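Local coordinates for ABC-type branched-chain amino acid transport systems periplasmic component-like protein (Thermomonospora curvata, PDB 4N03) that probably binds fatty acids as the substrate-binding component of an ABC transporter and presents them to it for uptake, at residues Y60-E63 / V64-G68; I320-S323 / A324-A328. All coordinates share one frame; numbering follows the deposited sequence.

Contact 1. Residues Y60-E63 / V64-G68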
# COMPACT_ATOMS: atom_id res chain seq x y z
N TYR A 60 10.15 -2.81 13.96
CA TYR A 60 9.21 -2.34 14.96
C TYR A 60 9.04 -3.40 16.09
O TYR A 60 9.08 -3.09 17.28
CB TYR A 60 7.83 -2.02 14.29
CG TYR A 60 6.97 -1.11 15.13
CD1 TYR A 60 6.27 -1.59 16.25
CD2 TYR A 60 6.85 0.24 14.84
CE1 TYR A 60 5.51 -0.71 17.04
CE2 TYR A 60 6.13 1.10 15.61
CZ TYR A 60 5.43 0.62 16.70
OH TYR A 60 4.73 1.50 17.47
N TYR A 61 8.80 -4.65 15.71
CA TYR A 61 8.53 -5.69 16.70
C TYR A 61 9.78 -5.91 17.56
O TYR A 61 9.64 -6.15 18.75
CB TYR A 61 8.08 -7.01 16.06
CG TYR A 61 6.84 -6.88 15.21
CD1 TYR A 61 5.79 -6.05 15.59
CD2 TYR A 61 6.73 -7.52 14.01
CE1 TYR A 61 4.67 -5.90 14.81
CE2 TYR A 61 5.58 -7.38 13.21
CZ TYR A 61 4.57 -6.54 13.61
OH TYR A 61 3.45 -6.31 12.85
N GLU A 62 10.97 -5.87 16.98
CA GLU A 62 12.21 -5.96 17.78
C GLU A 62 12.25 -4.82 18.80
O GLU A 62 12.67 -5.04 19.97
CB GLU A 62 13.43 -5.94 16.87
CG GLU A 62 14.77 -5.76 17.58
CD GLU A 62 15.92 -5.53 16.60
OE1 GLU A 62 16.48 -6.54 16.11
OE2 GLU A 62 16.26 -4.34 16.31
N GLU A 63 12.02 -3.58 18.41
CA GLU A 63 12.00 -2.45 19.34
C GLU A 63 11.00 -2.68 20.48
O GLU A 63 11.30 -2.41 21.65
CB GLU A 63 11.67 -1.15 18.61
CG GLU A 63 12.78 -0.74 17.66
CD GLU A 63 12.39 0.38 16.70
OE1 GLU A 63 11.18 0.71 16.54
OE2 GLU A 63 13.35 0.91 16.05
N VAL A 64 9.80 -3.18 20.14
CA VAL A 64 8.81 -3.51 21.14
C VAL A 64 9.28 -4.61 22.08
O VAL A 64 9.13 -4.49 23.33
CB VAL A 64 7.47 -3.92 20.47
CG1 VAL A 64 6.54 -4.51 21.50
CG2 VAL A 64 6.82 -2.72 19.79
N ASN A 65 9.85 -5.66 21.52
CA ASN A 65 10.39 -6.77 22.34
C ASN A 65 11.49 -6.35 23.28
O ASN A 65 11.52 -6.77 24.45
CB ASN A 65 10.85 -7.94 21.48
CG ASN A 65 9.65 -8.63 20.82
OD1 ASN A 65 8.51 -8.54 21.32
ND2 ASN A 65 9.90 -9.37 19.77
N GLN A 66 12.36 -5.48 22.78
CA GLN A 66 13.43 -4.87 23.62
C GLN A 66 12.84 -4.10 24.80
O GLN A 66 13.48 -3.97 25.85
CB GLN A 66 14.35 -3.96 22.78
CG GLN A 66 15.13 -4.79 21.77
CD GLN A 66 16.00 -3.96 20.81
OE1 GLN A 66 15.66 -2.83 20.41
NE2 GLN A 66 17.14 -4.53 20.42
N ARG A 67 11.64 -3.55 24.63
CA ARG A 67 10.97 -2.82 25.71
C ARG A 67 9.98 -3.71 26.53
O ARG A 67 9.19 -3.20 27.31
CB ARG A 67 10.29 -1.54 25.20
CG ARG A 67 11.23 -0.51 24.57
CD ARG A 67 10.44 0.71 24.10
NE ARG A 67 11.22 1.73 23.37
CZ ARG A 67 11.94 2.71 23.92
NH1 ARG A 67 12.58 3.58 23.14
NH2 ARG A 67 12.04 2.85 25.25
N GLY A 68 10.12 -5.02 26.41
CA GLY A 68 9.35 -5.97 27.23
C GLY A 68 8.15 -6.61 26.54
O GLY A 68 7.41 -7.33 27.20
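The Y60 ring and V64 meet one helical turn apart: methyl CG2 of V64 approaches the ring at a slant, 3.6 Å from Y60 CE1 and nearly as close to CD1. With CG of Y60 anti to the backbone N (chi1 -160°), the ring reaches back to this methyl, although its CB points away from 64-68. Y315 of helix 309-330 packs edge-to-face with the same ring. In one of the two Q66 conformers the amide lies near E62 CG, with Q66 NE2 3.9 Å from it; OE1 of E62 makes a long, weak ion pair with K301. In N65 the amide carbon CG packs 3.2 Å from Y61 O, while OD1 accepts a bond from I75 N of strand 74-81, tying the helix to the sheet. E63 sends OE1 to the hydroxyl of Y315, with which it is hydrogen-bonded.

Backbone bonds hold these groups one turn apart: V64 N to Y60 O at 3.0 Å, N65 N to Y61 O at 2.8 Å and Q66 N to E62 O at 2.9 Å. Regularity then fades, since R67 N reaches E63 O only weakly, at 3.2 Å. G68 N turns back to N65 O (3.0 Å), and the next amide bonds to V64 O. With its positive phi of 101°, G68 is the C-prime residue of a Schellman motif, which ends helix 47-66 within the beta-alpha-beta unit of strand 33-40, this helix and strand 74-81.

Contact 2. Residues I320-S323 / A324-A328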
# COMPACT_ATOMS: atom_id res chain seq x y z
N ILE A 320 0.22 0.03 14.00
CA ILE A 320 -1.23 -0.19 14.11
C ILE A 320 -1.51 -1.44 14.92
O ILE A 320 -2.33 -1.43 15.86
CB ILE A 320 -1.90 -0.27 12.72
CG1 ILE A 320 -1.86 1.09 12.03
CG2 ILE A 320 -3.35 -0.76 12.88
CD1 ILE A 320 -2.19 1.02 10.56
N VAL A 321 -0.91 -2.58 14.57
CA VAL A 321 -1.21 -3.80 15.27
C VAL A 321 -0.76 -3.74 16.74
O VAL A 321 -1.44 -4.24 17.63
CB VAL A 321 -0.69 -5.06 14.54
CG1 VAL A 321 0.82 -5.26 14.70
CG2 VAL A 321 -1.44 -6.27 15.04
N VAL A 322 0.39 -3.14 17.00
CA VAL A 322 0.91 -3.04 18.38
C VAL A 322 -0.02 -2.14 19.22
O VAL A 322 -0.29 -2.47 20.37
CB VAL A 322 2.40 -2.61 18.42
CG1 VAL A 322 2.79 -2.29 19.83
CG2 VAL A 322 3.25 -3.70 17.82
N SER A 323 -0.47 -1.02 18.67
CA SER A 323 -1.40 -0.17 19.41
C SER A 323 -2.64 -0.99 19.83
O SER A 323 -3.11 -0.91 20.96
CB SER A 323 -1.84 1.03 18.55
OG SER A 323 -0.79 1.98 18.45
N ALA A 324 -3.17 -1.79 18.90
CA ALA A 324 -4.35 -2.61 19.17
C ALA A 324 -4.02 -3.69 20.18
O ALA A 324 -4.79 -3.93 21.10
CB ALA A 324 -4.91 -3.22 17.89
N LEU A 325 -2.84 -4.30 20.07
CA LEU A 325 -2.46 -5.34 21.02
C LEU A 325 -2.34 -4.78 22.44
O LEU A 325 -2.75 -5.42 23.39
CB LEU A 325 -1.13 -6.00 20.62
CG LEU A 325 -1.15 -6.92 19.39
CD1 LEU A 325 0.26 -7.18 18.89
CD2 LEU A 325 -1.84 -8.23 19.75
N GLU A 326 -1.78 -3.59 22.56
CA GLU A 326 -1.62 -2.97 23.87
C GLU A 326 -2.98 -2.65 24.51
O GLU A 326 -3.16 -2.87 25.73
CB GLU A 326 -0.78 -1.72 23.75
CG GLU A 326 0.69 -2.00 23.50
CD GLU A 326 1.49 -0.74 23.24
OE1 GLU A 326 0.89 0.30 22.90
OE2 GLU A 326 2.73 -0.79 23.40
N LYS A 327 -3.94 -2.16 23.73
CA LYS A 327 -5.27 -1.87 24.27
C LYS A 327 -5.98 -3.18 24.63
O LYS A 327 -6.64 -3.30 25.68
CB LYS A 327 -6.09 -1.08 23.25
CG LYS A 327 -5.81 0.42 23.10
CD LYS A 327 -6.73 1.00 22.03
CE LYS A 327 -6.31 2.36 21.52
NZ LYS A 327 -5.28 2.23 20.47
N ALA A 328 -5.86 -4.20 23.77
CA ALA A 328 -6.46 -5.49 24.08
C ALA A 328 -5.89 -6.12 25.33
O ALA A 328 -6.59 -6.69 26.15
CB ALA A 328 -6.33 -6.39 22.88
O HOH W 1 -2.63 1.41 22.43
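L325 packs onto V321 one turn earlier in helix 309-330 of the periplasmic binding protein fold, on a largely buried turn. From the backbone outward, CB of L325 lies 3.5 Å from V321 O, and CG comes closer, 3.2 Å from the same oxygen. Placing CG beside the backbone N (chi1 -72°) lays the side chain against that carbonyl. CD1 still touches it, 3.6 Å from V321 O, and is loosely packed against methyl CG2 of V321 at 4.3 Å. L339 of helix 336-343 and L101 cover the leucine from outside this turn.

V321 O thus has L325 carbons and CB of A324 against it while it accepts the hydrogen bond from L325 N at 2.8 Å, the donor tilted 19° from the carbonyl plane. The same i to i+4 pattern joins A324 N to I320 O, E326 N to V322 O and K327 N to S323 O. Beyond the turn, CB of A324 also rests on L339. On the more polar side, S323 O has a second partner besides K327 N: a water donates a hydrogen bond to it, with the water oxygen 2.8 Å from S323 O.

Contact 1 closes helix 47-66 early in the chain, and contact 2 lies in helix 309-330, far later in sequence. Their centres are nevertheless only about 13 Å apart, because the two helices pack side by side. Y61 OH lies 3.4 Å from V321 CG1, Y60 CE1 is 3.8 Å from V322 CG2, and V64 CG2 meets V322 CG1. A disulfide between C71 and C329 joins the chain just beyond the first helix to the end of the second, a covalent tie added to this packing. In contact 2 the side chain of I320 is about 8 Å from the bound palmitic acid, consistent with helix 309-330 running close to the ligand site, with helix 47-66 packed against it.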